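Long-range contacts in beta-mannosidase (Hypocrea lixii, PDB 4UOJ), which probably hydrolyses terminal beta-D-mannose residues from the non-reducing ends of beta-mannosides, as a glycoside hydrolase of family 2: residues A[171-176]-A[507-512]; A[272-277]-A[322-327]; A[874-879]-A[911-916]. All coordinates share one frame; numbering follows the deposited sequence.

Contact 1 (A[171-176]-A[507-512]); sequences EVQHWP and PYVLGQ. With MAN (alpha-D-mannopyranose), chain C; NAG (2-acetamido-2-deoxy-beta-D-glucopyranose), chain P; MAN (alpha-D-mannopyranose), chain B; NAG (2-acetamido-2-deoxy-beta-D-glucopyranose), chain D.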
loop_
_atom_site.group_PDB
_atom_site.type_symbol
_atom_site.label_atom_id
_atom_site.label_comp_id
_atom_site.label_asym_id
_atom_site.label_seq_id
_atom_site.Cartn_x
_atom_site.Cartn_y
_atom_site.Cartn_z
ATOM N N GLU A 171 2.587 -35.668 11.855
ATOM C CA GLU A 171 1.444 -35.817 10.982
ATOM C C GLU A 171 1.157 -34.651 10.013
ATOM O O GLU A 171 0.484 -34.856 9.038
ATOM C CB GLU A 171 0.209 -36.231 11.786
ATOM C CG GLU A 171 0.274 -37.639 12.426
ATOM C CD GLU A 171 -0.676 -38.667 11.791
ATOM O OE1 GLU A 171 -0.411 -39.159 10.666
ATOM O OE2 GLU A 171 -1.693 -39.012 12.431
ATOM N N VAL A 172 1.620 -33.435 10.300
ATOM C CA VAL A 172 1.520 -32.273 9.387
ATOM C C VAL A 172 2.625 -32.154 8.350
ATOM O O VAL A 172 3.626 -32.815 8.436
ATOM C CB VAL A 172 1.377 -30.918 10.129
ATOM C CG1 VAL A 172 0.201 -30.947 11.062
ATOM C CG2 VAL A 172 2.631 -30.519 10.864
ATOM N N GLN A 173 2.400 -31.299 7.368
ATOM C CA GLN A 173 3.361 -31.032 6.303
ATOM C C GLN A 173 4.581 -30.251 6.796
ATOM O O GLN A 173 4.463 -29.382 7.653
ATOM C CB GLN A 173 2.679 -30.254 5.160
ATOM C CG GLN A 173 3.533 -30.132 3.899
ATOM C CD GLN A 173 2.811 -29.557 2.701
ATOM O OE1 GLN A 173 1.618 -29.214 2.743
ATOM N NE2 GLN A 173 3.546 -29.447 1.597
ATOM N N HIS A 174 5.749 -30.568 6.232
ATOM C CA HIS A 174 7.002 -29.880 6.513
ATOM C C HIS A 174 7.683 -29.513 5.205
ATOM O O HIS A 174 7.544 -30.221 4.210
ATOM C CB HIS A 174 7.896 -30.720 7.428
ATOM C CG HIS A 174 7.334 -30.851 8.811
ATOM N ND1 HIS A 174 6.498 -31.887 9.164
ATOM C CD2 HIS A 174 7.448 -30.031 9.881
ATOM C CE1 HIS A 174 6.147 -31.690 10.422
ATOM N NE2 HIS A 174 6.693 -30.578 10.888
ATOM N N TRP A 175 8.359 -28.365 5.192
ATOM C CA TRP A 175 9.031 -27.840 4.005
ATOM C C TRP A 175 10.518 -27.671 4.295
ATOM O O TRP A 175 10.881 -27.530 5.460
ATOM C CB TRP A 175 8.435 -26.473 3.627
ATOM C CG TRP A 175 6.996 -26.485 3.231
ATOM C CD1 TRP A 175 6.501 -26.442 1.966
ATOM C CD2 TRP A 175 5.867 -26.441 4.108
ATOM N NE1 TRP A 175 5.129 -26.389 1.993
ATOM C CE2 TRP A 175 4.713 -26.391 3.299
ATOM C CE3 TRP A 175 5.715 -26.458 5.494
ATOM C CZ2 TRP A 175 3.430 -26.385 3.833
ATOM C CZ3 TRP A 175 4.444 -26.446 6.024
ATOM C CH2 TRP A 175 3.316 -26.419 5.195
ATOM N N PRO A 176 11.390 -27.610 3.256
ATOM C CA PRO A 176 12.807 -27.329 3.529
ATOM C C PRO A 176 13.029 -25.994 4.271
ATOM O O PRO A 176 12.189 -25.079 4.181
ATOM C CB PRO A 176 13.445 -27.296 2.128
ATOM C CG PRO A 176 12.495 -28.029 1.256
ATOM C CD PRO A 176 11.141 -27.734 1.806
ATOM N N PRO A 507 7.024 -30.994 -7.550
ATOM C CA PRO A 507 5.767 -31.030 -8.289
ATOM C C PRO A 507 4.547 -31.083 -7.389
ATOM O O PRO A 507 3.505 -30.566 -7.722
ATOM C CB PRO A 507 5.903 -32.286 -9.138
ATOM C CG PRO A 507 7.343 -32.404 -9.377
ATOM C CD PRO A 507 7.896 -32.125 -8.035
ATOM N N TYR A 508 4.676 -31.761 -6.269
ATOM C CA TYR A 508 3.620 -31.852 -5.261
ATOM C C TYR A 508 3.302 -30.470 -4.730
ATOM O O TYR A 508 2.149 -30.071 -4.691
ATOM C CB TYR A 508 4.028 -32.799 -4.106
ATOM C CG TYR A 508 3.012 -32.881 -2.980
ATOM C CD1 TYR A 508 1.920 -33.728 -3.064
ATOM C CD2 TYR A 508 3.146 -32.111 -1.843
ATOM C CE1 TYR A 508 0.977 -33.793 -2.048
ATOM C CE2 TYR A 508 2.221 -32.184 -0.807
ATOM C CZ TYR A 508 1.129 -33.012 -0.923
ATOM O OH TYR A 508 0.201 -33.069 0.087
ATOM N N VAL A 509 4.344 -29.752 -4.323
ATOM C CA VAL A 509 4.280 -28.397 -3.747
ATOM C C VAL A 509 3.710 -27.379 -4.760
ATOM O O VAL A 509 2.917 -26.529 -4.370
ATOM C CB VAL A 509 5.663 -28.036 -3.119
ATOM C CG1 VAL A 509 6.245 -26.740 -3.658
ATOM C CG2 VAL A 509 5.593 -28.039 -1.607
ATOM N N LEU A 510 4.068 -27.531 -6.064
ATOM C CA LEU A 510 3.546 -26.720 -7.164
ATOM C C LEU A 510 2.066 -27.023 -7.370
ATOM O O LEU A 510 1.270 -26.114 -7.634
ATOM C CB LEU A 510 4.342 -26.968 -8.455
ATOM C CG LEU A 510 3.969 -26.116 -9.672
ATOM C CD1 LEU A 510 4.310 -24.636 -9.473
ATOM C CD2 LEU A 510 4.665 -26.625 -10.910
ATOM N N GLY A 511 1.714 -28.297 -7.210
ATOM C CA GLY A 511 0.343 -28.763 -7.302
ATOM C C GLY A 511 -0.557 -28.173 -6.237
ATOM O O GLY A 511 -1.721 -27.860 -6.511
ATOM N N GLN A 512 -0.016 -28.015 -5.020
ATOM C CA GLN A 512 -0.740 -27.428 -3.890
ATOM C C GLN A 512 -0.980 -25.932 -4.145
ATOM O O GLN A 512 -2.041 -25.407 -3.809
ATOM C CB GLN A 512 0.051 -27.599 -2.595
ATOM C CG GLN A 512 0.159 -29.016 -2.081
ATOM C CD GLN A 512 0.846 -29.049 -0.740
ATOM O OE1 GLN A 512 2.001 -28.643 -0.607
ATOM N NE2 GLN A 512 0.165 -29.592 0.265
HETATM C C1 MAN C . -3.618 -33.462 -6.081
HETATM C C2 MAN C . -4.793 -33.231 -5.121
HETATM C C3 MAN C . -4.745 -31.810 -4.551
HETATM C C4 MAN C . -3.371 -31.491 -3.951
HETATM C C5 MAN C . -2.269 -31.805 -4.970
HETATM C C6 MAN C . -0.877 -31.658 -4.411
HETATM O O2 MAN C . -4.748 -34.205 -4.076
HETATM O O3 MAN C . -5.773 -31.620 -3.584
HETATM O O4 MAN C . -3.314 -30.115 -3.609
HETATM O O5 MAN C . -2.383 -33.157 -5.457
HETATM O O6 MAN C . 0.095 -31.849 -5.434
HETATM C C1 NAG P . 9.025 -28.183 13.031
HETATM C C2 NAG P . 10.229 -27.621 13.771
HETATM C C3 NAG P . 11.491 -28.426 13.466
HETATM C C4 NAG P . 11.264 -29.922 13.707
HETATM C C5 NAG P . 10.039 -30.397 12.923
HETATM C C6 NAG P . 9.677 -31.858 13.191
HETATM C C7 NAG P . 10.448 -25.213 14.247
HETATM C C8 NAG P . 10.958 -23.919 13.677
HETATM N N2 NAG P . 10.460 -26.245 13.381
HETATM O O3 NAG P . 12.537 -27.961 14.308
HETATM O O4 NAG P . 12.432 -30.656 13.324
HETATM O O5 NAG P . 8.894 -29.594 13.285
HETATM O O6 NAG P . 9.028 -31.998 14.454
HETATM O O7 NAG P . 10.053 -25.296 15.428
HETATM C C1 MAN B . -1.812 -32.271 -8.545
HETATM C C2 MAN B . -3.136 -33.040 -8.410
HETATM C C3 MAN B . -4.034 -32.684 -9.594
HETATM C C4 MAN B . -4.252 -31.161 -9.654
HETATM C C5 MAN B . -2.895 -30.444 -9.724
HETATM C C6 MAN B . -3.034 -28.935 -9.586
HETATM O O2 MAN B . -3.808 -32.640 -7.216
HETATM O O3 MAN B . -5.274 -33.362 -9.480
HETATM O O4 MAN B . -5.086 -30.793 -10.750
HETATM O O5 MAN B . -2.052 -30.861 -8.653
HETATM O O6 MAN B . -3.673 -28.532 -8.369
HETATM C C1 NAG D . 2.475 -27.666 -14.935
HETATM C C2 NAG D . 1.072 -28.062 -14.496
HETATM C C3 NAG D . 1.143 -28.473 -13.034
HETATM C C4 NAG D . 2.150 -29.593 -12.806
HETATM C C5 NAG D . 3.495 -29.165 -13.374
HETATM C C6 NAG D . 4.571 -30.232 -13.312
HETATM C C7 NAG D . -0.919 -26.939 -15.448
HETATM C C8 NAG D . -1.828 -25.750 -15.335
HETATM N N2 NAG D . 0.154 -26.935 -14.637
HETATM O O3 NAG D . -0.144 -28.839 -12.563
HETATM O O4 NAG D . 2.316 -29.754 -11.403
HETATM O O5 NAG D . 3.346 -28.762 -14.742
HETATM O O6 NAG D . 4.221 -31.327 -14.158
HETATM O O7 NAG D . -1.159 -27.851 -16.250
HETATM O O HOH W 1 3.210 -25.908 -0.025
#

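Contact 2 (A[272-277]-A[322-327]); sequences VIITDA and QLYNIT. With NAG (2-acetamido-2-deoxy-beta-D-glucopyranose), chain S.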
loop_
_atom_site.group_PDB
_atom_site.type_symbol
_atom_site.label_atom_id
_atom_site.label_comp_id
_atom_site.label_asym_id
_atom_site.label_seq_id
_atom_site.Cartn_x
_atom_site.Cartn_y
_atom_site.Cartn_z
ATOM N N VAL A 272 -34.131 -1.659 -4.813
ATOM C CA VAL A 272 -32.991 -0.741 -4.616
ATOM C C VAL A 272 -33.347 0.718 -4.888
ATOM O O VAL A 272 -34.221 1.011 -5.699
ATOM C CB VAL A 272 -31.704 -1.120 -5.414
ATOM C CG1 VAL A 272 -31.079 -2.393 -4.877
ATOM C CG2 VAL A 272 -31.963 -1.220 -6.912
ATOM N N ILE A 273 -32.628 1.622 -4.221
ATOM C CA ILE A 273 -32.640 3.062 -4.482
ATOM C C ILE A 273 -31.174 3.428 -4.670
ATOM O O ILE A 273 -30.382 3.279 -3.749
ATOM C CB ILE A 273 -33.332 3.921 -3.385
ATOM C CG1 ILE A 273 -34.818 3.535 -3.226
ATOM C CG2 ILE A 273 -33.210 5.413 -3.713
ATOM C CD1 ILE A 273 -35.463 3.989 -1.909
ATOM N N ILE A 274 -30.808 3.833 -5.883
ATOM C CA ILE A 274 -29.451 4.274 -6.209
ATOM C C ILE A 274 -29.496 5.793 -6.379
ATOM O O ILE A 274 -30.079 6.313 -7.329
ATOM C CB ILE A 274 -28.825 3.532 -7.420
ATOM C CG1 ILE A 274 -28.904 2.000 -7.226
ATOM C CG2 ILE A 274 -27.374 3.981 -7.621
ATOM C CD1 ILE A 274 -28.473 1.136 -8.412
ATOM N N THR A 275 -28.935 6.495 -5.401
ATOM C CA THR A 275 -28.877 7.943 -5.371
ATOM C C THR A 275 -27.424 8.425 -5.507
ATOM O O THR A 275 -26.500 7.678 -5.217
ATOM C CB THR A 275 -29.593 8.475 -4.103
ATOM O OG1 THR A 275 -29.542 9.893 -4.109
ATOM C CG2 THR A 275 -28.982 7.982 -2.790
ATOM N N ASP A 276 -27.222 9.663 -5.970
ATOM C CA ASP A 276 -25.892 10.286 -6.075
ATOM C C ASP A 276 -25.315 10.439 -4.659
ATOM O O ASP A 276 -26.022 10.893 -3.755
ATOM C CB ASP A 276 -26.005 11.656 -6.781
ATOM C CG ASP A 276 -24.682 12.240 -7.297
ATOM O OD1 ASP A 276 -23.739 12.390 -6.505
ATOM O OD2 ASP A 276 -24.618 12.630 -8.482
ATOM N N ALA A 277 -24.049 10.023 -4.458
ATOM C CA ALA A 277 -23.378 10.101 -3.149
ATOM C C ALA A 277 -23.224 11.538 -2.640
ATOM O O ALA A 277 -23.188 11.758 -1.426
ATOM C CB ALA A 277 -22.032 9.408 -3.195
ATOM N N GLN A 322 -16.902 9.868 -9.257
ATOM C CA GLN A 322 -18.335 9.762 -9.115
ATOM C C GLN A 322 -18.713 8.500 -8.341
ATOM O O GLN A 322 -18.371 7.385 -8.732
ATOM C CB GLN A 322 -19.033 9.811 -10.492
ATOM C CG GLN A 322 -20.566 9.787 -10.432
ATOM C CD GLN A 322 -21.188 11.029 -9.824
ATOM O OE1 GLN A 322 -21.836 10.970 -8.783
ATOM N NE2 GLN A 322 -21.018 12.165 -10.480
ATOM N N LEU A 323 -19.420 8.720 -7.232
ATOM C CA LEU A 323 -19.888 7.656 -6.365
ATOM C C LEU A 323 -21.396 7.742 -6.191
ATOM O O LEU A 323 -21.996 8.785 -6.433
ATOM C CB LEU A 323 -19.142 7.651 -5.002
ATOM C CG LEU A 323 -17.638 7.298 -5.046
ATOM C CD1 LEU A 323 -16.969 7.663 -3.740
ATOM C CD2 LEU A 323 -17.384 5.840 -5.384
ATOM N N TYR A 324 -22.000 6.609 -5.825
ATOM C CA TYR A 324 -23.442 6.483 -5.636
ATOM C C TYR A 324 -23.717 5.702 -4.375
ATOM O O TYR A 324 -22.962 4.803 -4.032
ATOM C CB TYR A 324 -24.101 5.778 -6.834
ATOM C CG TYR A 324 -24.125 6.587 -8.113
ATOM C CD1 TYR A 324 -25.200 7.421 -8.416
ATOM C CD2 TYR A 324 -23.092 6.496 -9.038
ATOM C CE1 TYR A 324 -25.225 8.161 -9.594
ATOM C CE2 TYR A 324 -23.114 7.221 -10.226
ATOM C CZ TYR A 324 -24.178 8.056 -10.499
ATOM O OH TYR A 324 -24.200 8.770 -11.672
ATOM N N ASN A 325 -24.799 6.058 -3.692
ATOM C CA ASN A 325 -25.240 5.343 -2.499
ATOM C C ASN A 325 -26.370 4.397 -2.854
ATOM O O ASN A 325 -27.461 4.831 -3.216
ATOM C CB ASN A 325 -25.687 6.315 -1.400
ATOM C CG ASN A 325 -24.532 6.808 -0.547
ATOM O OD1 ASN A 325 -23.379 6.797 -0.963
ATOM N ND2 ASN A 325 -24.843 7.252 0.651
ATOM N N ILE A 326 -26.113 3.102 -2.731
ATOM C CA ILE A 326 -27.109 2.066 -3.033
ATOM C C ILE A 326 -27.684 1.497 -1.739
ATOM O O ILE A 326 -26.940 1.071 -0.861
ATOM C CB ILE A 326 -26.594 0.967 -4.009
ATOM C CG1 ILE A 326 -27.684 -0.092 -4.283
ATOM C CG2 ILE A 326 -25.300 0.320 -3.508
ATOM C CD1 ILE A 326 -27.420 -1.066 -5.420
ATOM N N THR A 327 -29.013 1.520 -1.623
ATOM C CA THR A 327 -29.708 0.989 -0.462
ATOM C C THR A 327 -30.570 -0.151 -0.957
ATOM O O THR A 327 -31.462 0.068 -1.770
ATOM C CB THR A 327 -30.478 2.100 0.283
ATOM O OG1 THR A 327 -29.584 3.180 0.566
ATOM C CG2 THR A 327 -31.090 1.608 1.597
HETATM C C1 NAG S . -23.881 7.970 1.349
HETATM C C2 NAG S . -24.266 9.138 2.247
HETATM C C3 NAG S . -23.092 9.531 3.128
HETATM C C4 NAG S . -22.521 8.313 3.849
HETATM C C5 NAG S . -22.216 7.193 2.868
HETATM C C6 NAG S . -21.725 5.951 3.623
HETATM C C7 NAG S . -25.913 10.442 1.043
HETATM C C8 NAG S . -26.198 11.679 0.236
HETATM N N2 NAG S . -24.637 10.283 1.432
HETATM O O3 NAG S . -23.561 10.510 4.077
HETATM O O4 NAG S . -21.316 8.693 4.530
HETATM O O5 NAG S . -23.414 6.875 2.151
HETATM O O6 NAG S . -21.434 4.923 2.665
HETATM O O7 NAG S . -26.803 9.616 1.311
#

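Contact 3 (A[874-879]-A[911-916]); sequences KFTVEA and KKEVGF. With CD (cadmium ion), chain E.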
loop_
_atom_site.group_PDB
_atom_site.type_symbol
_atom_site.label_atom_id
_atom_site.label_comp_id
_atom_site.label_asym_id
_atom_site.label_seq_id
_atom_site.Cartn_x
_atom_site.Cartn_y
_atom_site.Cartn_z
ATOM N N LYS A 874 3.744 31.272 2.784
ATOM C CA LYS A 874 4.846 30.843 1.943
ATOM C C LYS A 874 6.192 31.155 2.594
ATOM O O LYS A 874 6.387 32.226 3.162
ATOM C CB LYS A 874 4.803 31.551 0.560
ATOM C CG LYS A 874 3.604 31.266 -0.317
ATOM C CD LYS A 874 3.615 29.853 -0.871
ATOM C CE LYS A 874 2.532 29.616 -1.909
ATOM N NZ LYS A 874 3.004 30.065 -3.235
ATOM N N PHE A 875 7.123 30.211 2.451
ATOM C CA PHE A 875 8.506 30.366 2.863
ATOM C C PHE A 875 9.228 30.864 1.612
ATOM O O PHE A 875 8.941 30.383 0.515
ATOM C CB PHE A 875 9.121 29.019 3.316
ATOM C CG PHE A 875 8.659 28.512 4.657
ATOM C CD1 PHE A 875 9.305 28.903 5.815
ATOM C CD2 PHE A 875 7.593 27.637 4.760
ATOM C CE1 PHE A 875 8.866 28.457 7.065
ATOM C CE2 PHE A 875 7.159 27.178 6.003
ATOM C CZ PHE A 875 7.788 27.602 7.152
ATOM N N THR A 876 10.111 31.851 1.755
ATOM C CA THR A 876 10.916 32.319 0.635
ATOM C C THR A 876 12.339 31.831 0.865
ATOM O O THR A 876 12.916 32.053 1.931
ATOM C CB THR A 876 10.792 33.832 0.414
ATOM O OG1 THR A 876 9.425 34.151 0.126
ATOM C CG2 THR A 876 11.673 34.312 -0.736
ATOM N N VAL A 877 12.860 31.103 -0.123
ATOM C CA VAL A 877 14.200 30.540 -0.079
ATOM C C VAL A 877 15.008 31.212 -1.178
ATOM O O VAL A 877 14.634 31.165 -2.344
ATOM C CB VAL A 877 14.238 28.991 -0.224
ATOM C CG1 VAL A 877 15.601 28.457 0.193
ATOM C CG2 VAL A 877 13.134 28.326 0.586
ATOM N N GLU A 878 16.119 31.818 -0.792
ATOM C CA GLU A 878 17.019 32.441 -1.733
ATOM C C GLU A 878 18.467 32.058 -1.481
ATOM O O GLU A 878 18.953 32.186 -0.368
ATOM C CB GLU A 878 16.862 33.972 -1.701
ATOM C CG GLU A 878 17.596 34.700 -2.819
ATOM C CD GLU A 878 17.593 36.218 -2.721
ATOM O OE1 GLU A 878 17.097 36.764 -1.703
ATOM O OE2 GLU A 878 18.105 36.852 -3.674
ATOM N N ALA A 879 19.124 31.641 -2.550
ATOM C CA ALA A 879 20.551 31.442 -2.604
ATOM C C ALA A 879 21.218 32.737 -3.009
ATOM O O ALA A 879 20.942 33.313 -4.011
ATOM C CB ALA A 879 20.870 30.352 -3.593
ATOM N N LYS A 911 14.246 33.817 -6.380
ATOM C CA LYS A 911 13.507 33.752 -5.122
ATOM C C LYS A 911 12.447 32.686 -5.309
ATOM O O LYS A 911 11.590 32.796 -6.186
ATOM C CB LYS A 911 12.922 35.123 -4.704
ATOM C CG LYS A 911 13.966 36.060 -4.090
ATOM C CD LYS A 911 13.364 37.312 -3.490
ATOM C CE LYS A 911 14.434 38.353 -3.232
ATOM N NZ LYS A 911 13.872 39.698 -2.961
ATOM N N LYS A 912 12.572 31.622 -4.521
ATOM C CA LYS A 912 11.720 30.451 -4.555
ATOM C C LYS A 912 10.724 30.520 -3.404
ATOM O O LYS A 912 11.114 30.674 -2.259
ATOM C CB LYS A 912 12.608 29.192 -4.466
ATOM C CG LYS A 912 11.897 27.857 -4.288
ATOM C CD LYS A 912 11.641 27.154 -5.606
ATOM C CE LYS A 912 11.122 25.747 -5.393
ATOM N NZ LYS A 912 10.498 25.209 -6.626
ATOM N N GLU A 913 9.438 30.421 -3.730
ATOM C CA GLU A 913 8.342 30.402 -2.769
ATOM C C GLU A 913 7.941 28.936 -2.514
ATOM O O GLU A 913 7.677 28.187 -3.451
ATOM C CB GLU A 913 7.156 31.188 -3.307
ATOM C CG GLU A 913 7.274 32.680 -3.106
ATOM C CD GLU A 913 6.183 33.498 -3.738
ATOM O OE1 GLU A 913 5.077 32.964 -3.933
ATOM O OE2 GLU A 913 6.445 34.676 -4.040
ATOM N N VAL A 914 7.953 28.514 -1.244
ATOM C CA VAL A 914 7.595 27.144 -0.866
ATOM C C VAL A 914 6.489 27.166 0.194
ATOM O O VAL A 914 6.682 27.663 1.308
ATOM C CB VAL A 914 8.822 26.309 -0.395
ATOM C CG1 VAL A 914 8.410 24.898 -0.046
ATOM C CG2 VAL A 914 9.936 26.285 -1.440
ATOM N N GLY A 915 5.333 26.639 -0.169
ATOM C CA GLY A 915 4.193 26.497 0.739
ATOM C C GLY A 915 4.266 25.203 1.533
ATOM O O GLY A 915 5.074 24.317 1.222
ATOM N N PHE A 916 3.420 25.088 2.564
ATOM C CA PHE A 916 3.363 23.906 3.411
ATOM C C PHE A 916 1.912 23.483 3.640
ATOM O O PHE A 916 1.095 24.298 4.033
ATOM C CB PHE A 916 4.070 24.190 4.747
ATOM C CG PHE A 916 4.294 22.990 5.652
ATOM C CD1 PHE A 916 5.423 22.188 5.509
ATOM C CD2 PHE A 916 3.407 22.694 6.675
ATOM C CE1 PHE A 916 5.647 21.105 6.356
ATOM C CE2 PHE A 916 3.631 21.612 7.541
ATOM C CZ PHE A 916 4.750 20.825 7.373
HETATM CD CD CD E . 3.882 34.767 -3.347
HETATM O O HOH W 2 4.670 27.799 -3.852
#

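Contact 1 (A[171-176]-A[507-512])
Q173 and Q512 carry this contact: their carboxamides approach from opposite directions and exchange a reciprocal pair of hydrogen bonds. Q173 NE2 donates to Q512 OE1 at 2.8 Å, and Q512 NE2 donates to Q173 OE1 at 2.9 Å. Each acceptor lies close to the amide plane of its donor, but the two amides are twisted 37° against one another, and Q512 NE2 is the more tilted donor relative to the carbonyl plane it faces. The chain of Q173 spans the gap by running extended, its CG trans to the backbone N (chi1 -170°). A water reinforces the pair, giving a hydrogen bond to Q512 OE1 at 3.0 Å, so that this oxygen takes two donors. The same water accepts from W175 NE1 at 2.8 Å, in plane at the edge of the indole. Replacing Q512 by an alanine would probably leave both polar atoms of the Q173 amide without their mates, that amide free to turn, and the indole-bound water without its acceptor.

The junction joins two domains. Segment 171-176 belongs to a loop of the N-terminal galactose-binding-like domain, while helix 506-528 is part of the alpha/beta barrel that forms the catalytic domain in this family.

Apolar contact is slight. V509 CG2 meets the indole obliquely, 4.0 Å from W175 CD1, and A498 of helix 490-501 also touches V509. Q173 CG rests over one indole face, while Q173 NE2 sits in plane at the edge of the Y508 ring.

Sugars line the helix too. C6 of the chain C mannose lies over a face of Y508, its O6 donating to Y508 O at 2.8 Å; O6 of the chain B mannose donates to G511 O.

Contact 2 (A[272-277]-A[322-327])
I274 and I326 set their side chains by different first torsions, I274 with CG1 trans to the carbonyl carbon (chi1 -53°) and I326 with CG1 trans to the backbone N (chi1 180°); the two end up side by side and pointing the same way, with I274 CG1 and I326 CG1 3.8 Å apart. They belong to antiparallel strands of an immunoglobulin-like beta-sandwich, the second domain of family 2 hydrolases, and the short segments run at 162° to each other.

Backbone bonds fix the register. I273 and T327 form one hydrogen-bonded pair, T275 and N325 the next, the shortest link being N325 N to T275 O at 2.8 Å. Beyond the last of these pairs, A277 N still donates to L323 O at 3.1 Å.

The face carrying I274 and I326 is apolar. V272 CG1 crosses to I326 CD1 at 3.9 Å, and V303 and I305 of strand 298-305, in the facing sheet, touch V272 and I274. Y324 crosses I274 at about a right angle, its CB 3.8 Å from I274 CG2. T275 O lies near the plane of the Y324 ring, at its edge, while the phenol oxygen is hydrogen-bonded to K311 N.

The other face, with I273, T275, N325 and T327, is mixed in character and glycosylated. T275 CG2 touches N325 CB at 3.9 Å, while OG1 is hydrogen-bonded to S280 O and also to S282 O. N325, I326 and T327 spell an N-glycosylation sequon, and Q343 NE2 is hydrogen-bonded to the attached sugar. The acetyl methyl C8 of this N-acetylglucosamine comes to 3.4 Å from A277 O, and its C1 is covalently bound to N325 ND2 at 1.4 Å.

Contact 3 (A[874-879]-A[911-916])
F875 and V914 form one hydrogen-bonded pair of an antiparallel ladder and V877 and K912 the next, with T876 facing E913 between them. The two short strands make an angle of 148°, their axes 4.4 Å apart at closest. V914 N reaches F875 O at 2.8 Å, and F875 N returns a bond to V914 O.

On the outer face, E913 binds a cadmium ion through both carboxylate oxygens, unequally, with OE1 at 2.2 Å and OE2 at 2.7 Å from the metal. K874 bends at chi2 (-71°), which brings its chain over G915, where CD lies 3.7 Å from G915 N. Its NZ reaches the neighbouring strand through a water that it holds at 2.9 Å and that donates to E913 O. At the far end E878 crosses K911 obliquely; E878 OE1 touches K911 CE at 3.5 Å, the charges staying beyond salt-bridge range.

The other face is largely apolar, with F875, V877 and V914, but also carries K912, whose NZ is salt-bridged to D901. V877 CG2 and V914 CG2 meet loosely at 4.3 Å, and V914 O lies at the edge of the F875 ring, in its plane.

Strand 864-869 flanks 874-879 within this sheet of the C-terminal immunoglobulin fold, while L889 of strand 884-890 packs on both V877 and V914.

How the contacts relate
Contact 1 lies at the surface and joins separate domains, a loop to a helix, mainly through two side-chain amides and a water, with one slight apolar contact, while glycans lie against either segment. Contacts 2 and 3 are partly buried and share one architecture: each pairs two antiparallel strands inside a single immunoglobulin-like domain, through backbone bonds, with a mainly apolar face turned inward and a more polar one outward. Their outer faces differ, one bearing an N-linked sugar and the other a cadmium ion held by a glutamate. The two strand pairs lie in different domains, their centres about 44 Å apart. Contacts 1 and 3 sit on opposite sides of the chain's centre, with centres about 60 Å apart.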